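Local atomic coordinates of type II secretion ATPase XpsE (Xanthomonas campestris, PDB entry 2D28), a protein that belongs to the ATPase family that works with the type II secretion machinery, represented here by its N-terminal domain. Residues R52-T57 and I110-D115; V67-L72 and R137-D142; L96-E101 and L106-A111. The protein carries 1 engineered substitution. All blocks are in the same frame, centred on the assembly; numbering follows the deposited sequence.

Contact 1: R52-T57 and I110-D115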
loop_
_atom_site.group_PDB
_atom_site.type_symbol
_atom_site.label_atom_id
_atom_site.label_comp_id
_atom_site.label_asym_id
_atom_site.label_seq_id
_atom_site.Cartn_x
_atom_site.Cartn_y
_atom_site.Cartn_z
ATOM N N ARG A 52 0.465 -6.655 8.911
ATOM C CA ARG A 52 -0.859 -6.347 9.371
ATOM C C ARG A 52 -1.004 -4.978 10.049
ATOM O O ARG A 52 -1.931 -4.218 9.733
ATOM C CB ARG A 52 -1.417 -7.457 10.267
ATOM C CG ARG A 52 -2.833 -7.147 10.722
ATOM C CD ARG A 52 -3.599 -8.359 11.317
ATOM N NE ARG A 52 -3.790 -9.301 10.247
ATOM C CZ ARG A 52 -4.756 -9.201 9.325
ATOM N NH1 ARG A 52 -4.798 -10.082 8.371
ATOM N NH2 ARG A 52 -5.644 -8.239 9.333
ATOM N N ASP A 53 -0.084 -4.645 10.947
ATOM C CA ASP A 53 -0.136 -3.397 11.678
ATOM C C ASP A 53 0.226 -2.222 10.762
ATOM O O ASP A 53 -0.303 -1.135 10.960
ATOM C CB ASP A 53 0.846 -3.375 12.824
ATOM C CG ASP A 53 0.363 -4.186 14.060
ATOM O OD1 ASP A 53 -0.836 -4.383 14.225
ATOM O OD2 ASP A 53 1.180 -4.654 14.868
ATOM N N HIS A 54 1.107 -2.458 9.793
ATOM C CA HIS A 54 1.364 -1.465 8.744
ATOM C C HIS A 54 0.065 -1.120 8.006
ATOM O O HIS A 54 -0.385 0.069 7.996
ATOM C CB HIS A 54 2.472 -1.900 7.786
ATOM C CG HIS A 54 2.660 -0.930 6.651
ATOM N ND1 HIS A 54 1.956 0.246 6.576
ATOM C CD2 HIS A 54 3.448 -0.940 5.566
ATOM C CE1 HIS A 54 2.298 0.902 5.480
ATOM N NE2 HIS A 54 3.167 0.184 4.825
ATOM N N ALA A 55 -0.569 -2.126 7.422
ATOM C CA ALA A 55 -1.854 -1.965 6.703
ATOM C C ALA A 55 -2.907 -1.293 7.579
ATOM O O ALA A 55 -3.600 -0.302 7.179
ATOM C CB ALA A 55 -2.387 -3.338 6.201
ATOM N N GLU A 56 -3.097 -1.847 8.781
ATOM C CA GLU A 56 -4.062 -1.286 9.707
ATOM C C GLU A 56 -3.973 0.193 9.975
ATOM O O GLU A 56 -4.998 0.961 9.926
ATOM C CB GLU A 56 -3.927 -1.986 11.077
ATOM C CG GLU A 56 -5.030 -1.569 12.055
ATOM C CD GLU A 56 -6.251 -2.473 12.003
ATOM O OE1 GLU A 56 -6.334 -3.311 11.042
ATOM O OE2 GLU A 56 -7.103 -2.359 12.935
ATOM N N THR A 57 -2.741 0.608 10.259
ATOM C CA THR A 57 -2.468 1.956 10.613
ATOM C C THR A 57 -2.608 2.903 9.413
ATOM O O THR A 57 -3.107 4.008 9.572
ATOM C CB THR A 57 -1.092 2.032 11.259
ATOM O OG1 THR A 57 -1.099 1.077 12.332
ATOM C CG2 THR A 57 -0.927 3.419 11.936
ATOM N N ILE A 110 -3.545 -1.471 -2.490
ATOM C CA ILE A 110 -2.266 -0.795 -2.348
ATOM C C ILE A 110 -1.680 -1.038 -0.981
ATOM O O ILE A 110 -2.440 -0.987 0.061
ATOM C CB ILE A 110 -2.471 0.745 -2.686
ATOM C CG1 ILE A 110 -1.190 1.526 -2.624
ATOM C CG2 ILE A 110 -3.531 1.345 -1.737
ATOM C CD1 ILE A 110 -1.226 2.841 -3.285
ATOM N N ALA A 111 -0.385 -1.352 -0.939
ATOM C CA ALA A 111 0.318 -1.575 0.347
ATOM C C ALA A 111 0.687 -0.316 1.096
ATOM O O ALA A 111 0.614 -0.272 2.370
ATOM C CB ALA A 111 1.556 -2.512 0.195
ATOM N N ASP A 112 1.075 0.696 0.311
ATOM C CA ASP A 112 1.631 1.935 0.810
ATOM C C ASP A 112 0.827 3.142 0.329
ATOM O O ASP A 112 1.297 3.947 -0.455
ATOM C CB ASP A 112 3.096 2.064 0.439
ATOM C CG ASP A 112 3.956 0.922 0.967
ATOM O OD1 ASP A 112 3.739 0.414 2.112
ATOM O OD2 ASP A 112 4.902 0.488 0.296
ATOM N N PRO A 113 -0.361 3.321 0.868
ATOM C CA PRO A 113 -1.256 4.416 0.417
ATOM C C PRO A 113 -0.871 5.830 0.785
ATOM O O PRO A 113 -1.526 6.748 0.289
ATOM C CB PRO A 113 -2.592 4.016 1.018
ATOM C CG PRO A 113 -2.217 3.313 2.261
ATOM C CD PRO A 113 -1.007 2.491 1.895
ATOM N N TYR A 114 0.157 5.991 1.598
ATOM C CA TYR A 114 0.788 7.265 1.896
ATOM C C TYR A 114 1.784 7.722 0.801
ATOM O O TYR A 114 2.312 8.812 0.913
ATOM C CB TYR A 114 1.554 7.163 3.215
ATOM C CG TYR A 114 2.581 6.095 3.258
ATOM C CD1 TYR A 114 3.862 6.301 2.789
ATOM C CD2 TYR A 114 2.242 4.814 3.751
ATOM C CE1 TYR A 114 4.804 5.262 2.838
ATOM C CE2 TYR A 114 3.120 3.805 3.782
ATOM C CZ TYR A 114 4.384 4.005 3.314
ATOM O OH TYR A 114 5.234 2.938 3.323
ATOM N N ASP A 115 2.056 6.879 -0.212
ATOM C CA ASP A 115 3.112 7.158 -1.182
ATOM C C ASP A 115 2.491 7.880 -2.387
ATOM O O ASP A 115 2.008 7.255 -3.326
ATOM C CB ASP A 115 3.819 5.847 -1.573
ATOM C CG ASP A 115 5.016 6.078 -2.451
ATOM O OD1 ASP A 115 5.113 7.185 -3.064
ATOM O OD2 ASP A 115 5.825 5.153 -2.587
#
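His54 reaches out of helix 51-62 to Asp112 in the loop after strand 105-110. Its CB points at that loop, and with CG anti to the backbone N (chi1 176°) the whole imidazole is carried across. CD2 lies 3.7 Å from Asp112 OD1, with Arg137 packed alongside. CE1, at the other side of the ring, comes to 3.5 Å from Tyr114 CE2; the two rings meet rim to rim, neither lying over the other's face. NE2 at the tip gives its N-H to Asp112 OD1 at 2.8 Å with an angle of 157° at the hydrogen. It arrives nearly along the C-O axis, with imidazole and carboxylate only 13° from coplanar, though the oxygen sits a little out of the imidazole plane. Ala111 O is also near His54 NE2, at 3.6 Å.

This histidine-carboxylate bond ties a helix to a type I beta turn, Asp112 to Asp115, whose last residue is the N-cap of helix 116-126 and caps the backbone N of Ala118. Within the turn, Asp115 N bonds to Asp112 O at 3.0 Å. The same Asp112 OD1 is also held by a salt bridge from Arg137, which probably favours the charged carboxylate.

Contact 2: V67-L72 and R137-D142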
loop_
_atom_site.group_PDB
_atom_site.type_symbol
_atom_site.label_atom_id
_atom_site.label_comp_id
_atom_site.label_asym_id
_atom_site.label_seq_id
_atom_site.Cartn_x
_atom_site.Cartn_y
_atom_site.Cartn_z
ATOM N N VAL A 67 -8.934 -4.368 2.544
ATOM C CA VAL A 67 -9.417 -5.462 1.714
ATOM C C VAL A 67 -8.449 -6.621 1.910
ATOM O O VAL A 67 -7.232 -6.444 2.050
ATOM C CB VAL A 67 -9.550 -5.069 0.230
ATOM C CG1 VAL A 67 -9.561 -6.307 -0.710
ATOM C CG2 VAL A 67 -10.735 -4.190 0.007
ATOM N N ASP A 68 -9.004 -7.822 1.977
ATOM C CA ASP A 68 -8.182 -8.991 2.168
ATOM C C ASP A 68 -8.402 -9.980 1.075
ATOM O O ASP A 68 -9.326 -9.839 0.282
ATOM C CB ASP A 68 -8.370 -9.591 3.541
ATOM C CG ASP A 68 -9.767 -10.092 3.786
ATOM O OD1 ASP A 68 -10.218 -11.034 3.133
ATOM O OD2 ASP A 68 -10.494 -9.538 4.579
ATOM N N ALA A 69 -7.510 -10.973 1.110
ATOM C CA ALA A 69 -7.348 -11.988 0.115
ATOM C C ALA A 69 -8.573 -12.902 -0.079
ATOM O O ALA A 69 -8.804 -13.446 -1.183
ATOM C CB ALA A 69 -6.052 -12.804 0.496
ATOM N N ARG A 70 -9.419 -13.017 0.951
ATOM C CA ARG A 70 -10.694 -13.744 0.808
ATOM C C ARG A 70 -11.532 -13.059 -0.214
ATOM O O ARG A 70 -12.405 -13.679 -0.816
ATOM C CB ARG A 70 -11.526 -13.743 2.116
ATOM C CG ARG A 70 -10.848 -14.309 3.312
ATOM C CD ARG A 70 -11.588 -14.127 4.604
ATOM N NE ARG A 70 -11.759 -12.687 4.868
ATOM C CZ ARG A 70 -12.683 -12.175 5.678
ATOM N NH1 ARG A 70 -13.445 -12.955 6.450
ATOM N NH2 ARG A 70 -12.805 -10.855 5.785
ATOM N N GLN A 71 -11.369 -11.738 -0.355
ATOM C CA GLN A 71 -12.280 -10.960 -1.230
ATOM C C GLN A 71 -11.952 -10.979 -2.744
ATOM O O GLN A 71 -12.741 -10.488 -3.573
ATOM C CB GLN A 71 -12.472 -9.552 -0.741
ATOM C CG GLN A 71 -12.876 -9.355 0.734
ATOM C CD GLN A 71 -12.751 -7.884 1.136
ATOM O OE1 GLN A 71 -11.834 -7.513 1.868
ATOM N NE2 GLN A 71 -13.687 -7.055 0.665
ATOM N N LEU A 72 -10.828 -11.584 -3.106
ATOM C CA LEU A 72 -10.371 -11.634 -4.487
ATOM C C LEU A 72 -10.444 -13.066 -5.070
ATOM O O LEU A 72 -9.920 -14.005 -4.462
ATOM C CB LEU A 72 -8.934 -11.142 -4.459
ATOM C CG LEU A 72 -8.932 -9.636 -4.153
ATOM C CD1 LEU A 72 -8.175 -9.213 -2.889
ATOM C CD2 LEU A 72 -8.414 -9.011 -5.357
ATOM N N ARG A 137 0.859 -6.292 2.348
ATOM C CA ARG A 137 1.862 -6.311 1.316
ATOM C C ARG A 137 1.957 -7.685 0.636
ATOM O O ARG A 137 1.966 -7.783 -0.595
ATOM C CB ARG A 137 3.210 -5.912 1.901
ATOM C CG ARG A 137 4.328 -5.614 0.808
ATOM C CD ARG A 137 5.679 -5.158 1.417
ATOM N NE ARG A 137 5.370 -4.057 2.322
ATOM C CZ ARG A 137 5.130 -2.818 1.934
ATOM N NH1 ARG A 137 4.695 -1.978 2.830
ATOM N NH2 ARG A 137 5.359 -2.422 0.671
ATOM N N SER A 138 2.077 -8.743 1.425
ATOM C CA SER A 138 2.348 -10.050 0.842
ATOM C C SER A 138 1.120 -10.584 0.190
ATOM O O SER A 138 1.197 -11.448 -0.724
ATOM C CB SER A 138 2.796 -11.021 1.955
ATOM O OG SER A 138 4.075 -10.546 2.377
ATOM N N GLU A 139 -0.059 -10.182 0.688
ATOM C CA GLU A 139 -1.305 -10.597 0.054
ATOM C C GLU A 139 -1.458 -10.005 -1.347
ATOM O O GLU A 139 -1.957 -10.663 -2.262
ATOM C CB GLU A 139 -2.516 -10.234 0.919
ATOM C CG GLU A 139 -2.510 -11.023 2.220
ATOM C CD GLU A 139 -3.687 -10.703 3.140
ATOM O OE1 GLU A 139 -4.667 -10.130 2.693
ATOM O OE2 GLU A 139 -3.567 -11.082 4.304
ATOM N N ILE A 140 -1.107 -8.735 -1.481
ATOM C CA ILE A 140 -1.050 -8.062 -2.785
ATOM C C ILE A 140 -0.025 -8.764 -3.688
ATOM O O ILE A 140 -0.321 -9.053 -4.861
ATOM C CB ILE A 140 -0.694 -6.568 -2.607
ATOM C CG1 ILE A 140 -1.809 -5.865 -1.863
ATOM C CG2 ILE A 140 -0.434 -5.908 -3.962
ATOM C CD1 ILE A 140 -1.555 -4.442 -1.534
ATOM N N ASP A 141 1.172 -9.020 -3.165
ATOM C CA ASP A 141 2.201 -9.704 -3.984
ATOM C C ASP A 141 1.729 -11.055 -4.510
ATOM O O ASP A 141 1.908 -11.355 -5.671
ATOM C CB ASP A 141 3.441 -9.914 -3.165
ATOM C CG ASP A 141 4.117 -8.625 -2.858
ATOM O OD1 ASP A 141 3.836 -7.559 -3.481
ATOM O OD2 ASP A 141 4.933 -8.594 -1.966
ATOM N N ASP A 142 1.046 -11.797 -3.640
ATOM C CA ASP A 142 0.528 -13.119 -3.953
ATOM C C ASP A 142 -0.506 -13.029 -5.055
ATOM O O ASP A 142 -0.464 -13.767 -6.039
ATOM C CB ASP A 142 -0.113 -13.734 -2.701
ATOM C CG ASP A 142 0.895 -14.303 -1.724
ATOM O OD1 ASP A 142 2.114 -14.322 -1.949
ATOM O OD2 ASP A 142 0.529 -14.717 -0.642
HETATM O O HOH W 1 -5.107 -7.484 3.058
#
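Glu139 leaves helix 137-147 with CG beside its own backbone N (chi1 -66°) and then runs straight out (chi2 180°), which delivers OE1 to the start of the short 3-10 turn at Ala69. There the oxygen lies 3.4 Å from Ala69 N, a weak and bent hydrogen bond, and 3.7 Å from Ala69 CB. The methyl points at the helix and rests against the carboxylate end. A water lies between helix and loop, 2.7 Å from Glu139 OE1 and 2.6 Å from Val67 O, and probably bridges the two, though more acceptors surround it than it has protons to give. Val67 O also takes the indole N-H of Trp109.

Asp68 turns its carboxylate away from Glu139, its CG set between the backbone N and the carbonyl carbon (chi1 63°). Arg70 grips it side-on with two nitrogens: NE to OD1 at 2.8 Å, coming from above the carboxylate plane, and NH2 to OD2 at 2.9 Å on the syn side. That pairing probably softens the effect of a second acid, since Asp68 OD1 and Glu139 OE1 are 5.6 Å apart. Gln71 folds back as well, its OE1 accepting from Asp68 N at 2.8 Å.

With Gln71 N bonded to Asp68 O, and Arg70 N weakly bonded to Asp68 OD1 in the manner of an Asx turn, the loop forms a short 3-10 turn, 69-71, directly after an aspartate, docked at the surface against the first turn of the C-terminal helix.

Contact 3: L96-E101 and L106-A111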
loop_
_atom_site.group_PDB
_atom_site.type_symbol
_atom_site.label_atom_id
_atom_site.label_comp_id
_atom_site.label_asym_id
_atom_site.label_seq_id
_atom_site.Cartn_x
_atom_site.Cartn_y
_atom_site.Cartn_z
ATOM N N LEU A 96 1.221 -2.913 -5.592
ATOM C CA LEU A 96 -0.164 -2.469 -5.692
ATOM C C LEU A 96 -0.710 -3.190 -6.953
ATOM O O LEU A 96 0.066 -3.720 -7.762
ATOM C CB LEU A 96 -0.213 -0.975 -5.881
ATOM C CG LEU A 96 0.712 -0.286 -6.864
ATOM C CD1 LEU A 96 0.176 -0.371 -8.275
ATOM C CD2 LEU A 96 0.860 1.206 -6.532
ATOM N N CYS A 97 -2.006 -3.265 -7.076
ATOM C CA CYS A 97 -2.662 -4.145 -8.049
ATOM C C CYS A 97 -4.085 -3.695 -8.397
ATOM O O CYS A 97 -4.900 -3.554 -7.511
ATOM C CB CYS A 97 -2.719 -5.574 -7.491
ATOM S SG CYS A 97 -3.168 -6.761 -8.843
ATOM N N PRO A 98 -4.396 -3.421 -9.659
ATOM C CA PRO A 98 -5.761 -3.132 -10.015
ATOM C C PRO A 98 -6.620 -4.392 -9.783
ATOM O O PRO A 98 -6.227 -5.515 -10.221
ATOM C CB PRO A 98 -5.662 -2.789 -11.492
ATOM C CG PRO A 98 -4.262 -2.405 -11.662
ATOM C CD PRO A 98 -3.504 -3.385 -10.834
ATOM N N VAL A 99 -7.761 -4.222 -9.133
ATOM C CA VAL A 99 -8.638 -5.375 -8.797
ATOM C C VAL A 99 -10.059 -5.302 -9.333
ATOM O O VAL A 99 -10.839 -6.274 -9.164
ATOM C CB VAL A 99 -8.657 -5.711 -7.300
ATOM C CG1 VAL A 99 -7.295 -6.136 -6.880
ATOM C CG2 VAL A 99 -9.117 -4.525 -6.416
ATOM N N GLY A 100 -10.405 -4.196 -9.971
ATOM C CA GLY A 100 -11.734 -4.039 -10.519
ATOM C C GLY A 100 -11.940 -2.622 -10.984
ATOM O O GLY A 100 -11.188 -1.772 -10.651
ATOM N N GLU A 101 -13.017 -2.399 -11.716
ATOM C CA GLU A 101 -13.409 -1.104 -12.192
ATOM C C GLU A 101 -14.930 -0.997 -11.973
ATOM O O GLU A 101 -15.673 -1.873 -12.452
ATOM C CB GLU A 101 -13.052 -1.009 -13.661
ATOM C CG GLU A 101 -12.155 0.131 -14.041
ATOM C CD GLU A 101 -11.787 0.184 -15.532
ATOM O OE1 GLU A 101 -11.857 1.279 -16.120
ATOM O OE2 GLU A 101 -11.418 -0.853 -16.127
ATOM N N LEU A 106 -11.260 2.927 -10.936
ATOM C CA LEU A 106 -10.392 1.770 -10.822
ATOM C C LEU A 106 -10.118 1.440 -9.371
ATOM O O LEU A 106 -9.512 2.252 -8.642
ATOM C CB LEU A 106 -9.075 2.057 -11.590
ATOM C CG LEU A 106 -8.156 0.850 -11.708
ATOM C CD1 LEU A 106 -8.756 -0.152 -12.777
ATOM C CD2 LEU A 106 -6.787 1.359 -12.116
ATOM N N ASP A 107 -10.520 0.230 -8.946
ATOM C CA ASP A 107 -10.217 -0.257 -7.647
ATOM C C ASP A 107 -8.745 -0.684 -7.604
ATOM O O ASP A 107 -8.324 -1.562 -8.383
ATOM C CB ASP A 107 -11.103 -1.380 -7.197
ATOM C CG ASP A 107 -12.537 -0.986 -7.048
ATOM O OD1 ASP A 107 -12.856 -0.026 -6.304
ATOM O OD2 ASP A 107 -13.440 -1.570 -7.666
ATOM N N LEU A 108 -7.969 -0.056 -6.727
ATOM C CA LEU A 108 -6.552 -0.372 -6.600
ATOM C C LEU A 108 -6.244 -0.794 -5.198
ATOM O O LEU A 108 -6.367 -0.011 -4.242
ATOM C CB LEU A 108 -5.721 0.852 -6.989
ATOM C CG LEU A 108 -4.215 0.642 -7.079
ATOM C CD1 LEU A 108 -3.963 -0.080 -8.379
ATOM C CD2 LEU A 108 -3.367 1.934 -7.008
ATOM N N TRP A 109 -5.769 -2.015 -5.080
ATOM C CA TRP A 109 -5.286 -2.558 -3.847
ATOM C C TRP A 109 -3.840 -2.085 -3.640
ATOM O O TRP A 109 -2.962 -2.338 -4.510
ATOM C CB TRP A 109 -5.352 -4.073 -3.974
ATOM C CG TRP A 109 -5.533 -4.852 -2.755
ATOM C CD1 TRP A 109 -5.889 -4.375 -1.491
ATOM C CD2 TRP A 109 -5.369 -6.269 -2.596
ATOM N NE1 TRP A 109 -5.960 -5.414 -0.613
ATOM C CE2 TRP A 109 -5.643 -6.579 -1.260
ATOM C CE3 TRP A 109 -4.925 -7.298 -3.431
ATOM C CZ2 TRP A 109 -5.541 -7.875 -0.753
ATOM C CZ3 TRP A 109 -4.859 -8.588 -2.922
ATOM C CH2 TRP A 109 -5.136 -8.851 -1.592
ATOM N N ILE A 110 -3.545 -1.471 -2.490
ATOM C CA ILE A 110 -2.266 -0.795 -2.348
ATOM C C ILE A 110 -1.680 -1.038 -0.981
ATOM O O ILE A 110 -2.440 -0.987 0.061
ATOM C CB ILE A 110 -2.471 0.745 -2.686
ATOM C CG1 ILE A 110 -1.190 1.526 -2.624
ATOM C CG2 ILE A 110 -3.531 1.345 -1.737
ATOM C CD1 ILE A 110 -1.226 2.841 -3.285
ATOM N N ALA A 111 -0.385 -1.352 -0.939
ATOM C CA ALA A 111 0.318 -1.575 0.347
ATOM C C ALA A 111 0.687 -0.316 1.096
ATOM O O ALA A 111 0.614 -0.272 2.370
ATOM C CB ALA A 111 1.556 -2.512 0.195
#
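Asp107 O is approached by two donors from the facing strand: Val99 N makes a nearly straight hydrogen bond to it at 2.8 Å (173° at the hydrogen), and Pro98 CA comes to 3.4 Å in a CA-H...O contact. Trp109 O is treated alike, taking the N-H of Cys97 at 2.9 Å and a CA-H of Leu96. Trp109 N returns the bond to Cys97 O at 3.0 Å, closing a hydrogen-bonded antiparallel pair.

The two strands form a beta hairpin, their directions 156° apart. Pro98 pairs with Leu108 and Glu101 with Leu106, so Val99 and Gly100 together stand opposite the single residue Asp107: a beta bulge in strand 96-102. Asp107 N bonds to Gly100 O at 2.7 Å. Val99 departs from extended geometry here, its psi only -4°; the Val99 and Asp107 side chains cross at about a right angle, with Val99 CG2 near Asp107 CB.

Leu96, Pro98, Leu108 and Ile110 share one face of the sheet, toward helix 116-126. Leu96 CD2 lies beside Ile110 CD1 at 4.2 Å, the two side chains pointing the same way. Leu108 leans over the partner strand until its CD1 is 4.0 Å from Pro98 CG and sits close to the Cys97-Pro98 peptide. Farther along, Glu101 lays its CG on Leu106 CD1 at 3.6 Å. On the other face the Trp109 indole packs against Ile140 and Leu143 of helix 137-147, while Asp107 OD2 makes a salt bridge with Arg102.

Pro98 has no N-H to give, and it sits in a non-hydrogen-bonded pair, where none is asked for by Leu108; the ring therefore adds apolar surface to the hairpin without costing it a cross-strand bond.

Past three N-terminal helices, helix 51-62 supplies the first segment of contact 1, which closes at 110-115. Before that loop ends, 67-72 opens the one that contact 2 closes at 137-142, so contacts 1 and 2 cross. Contact 3, a short hairpin closure, is nested inside the loop of contact 2, and its second strand runs into the second segment of contact 1, the two sharing Ile110 and Ala111. Ile140 of the last helix packs on Ala111, and Leu72 lies against both Trp109 and Val99. The three together tie helix 51-62, the small sheet, the loop before helix 88-94 and helix 137-147 into one body.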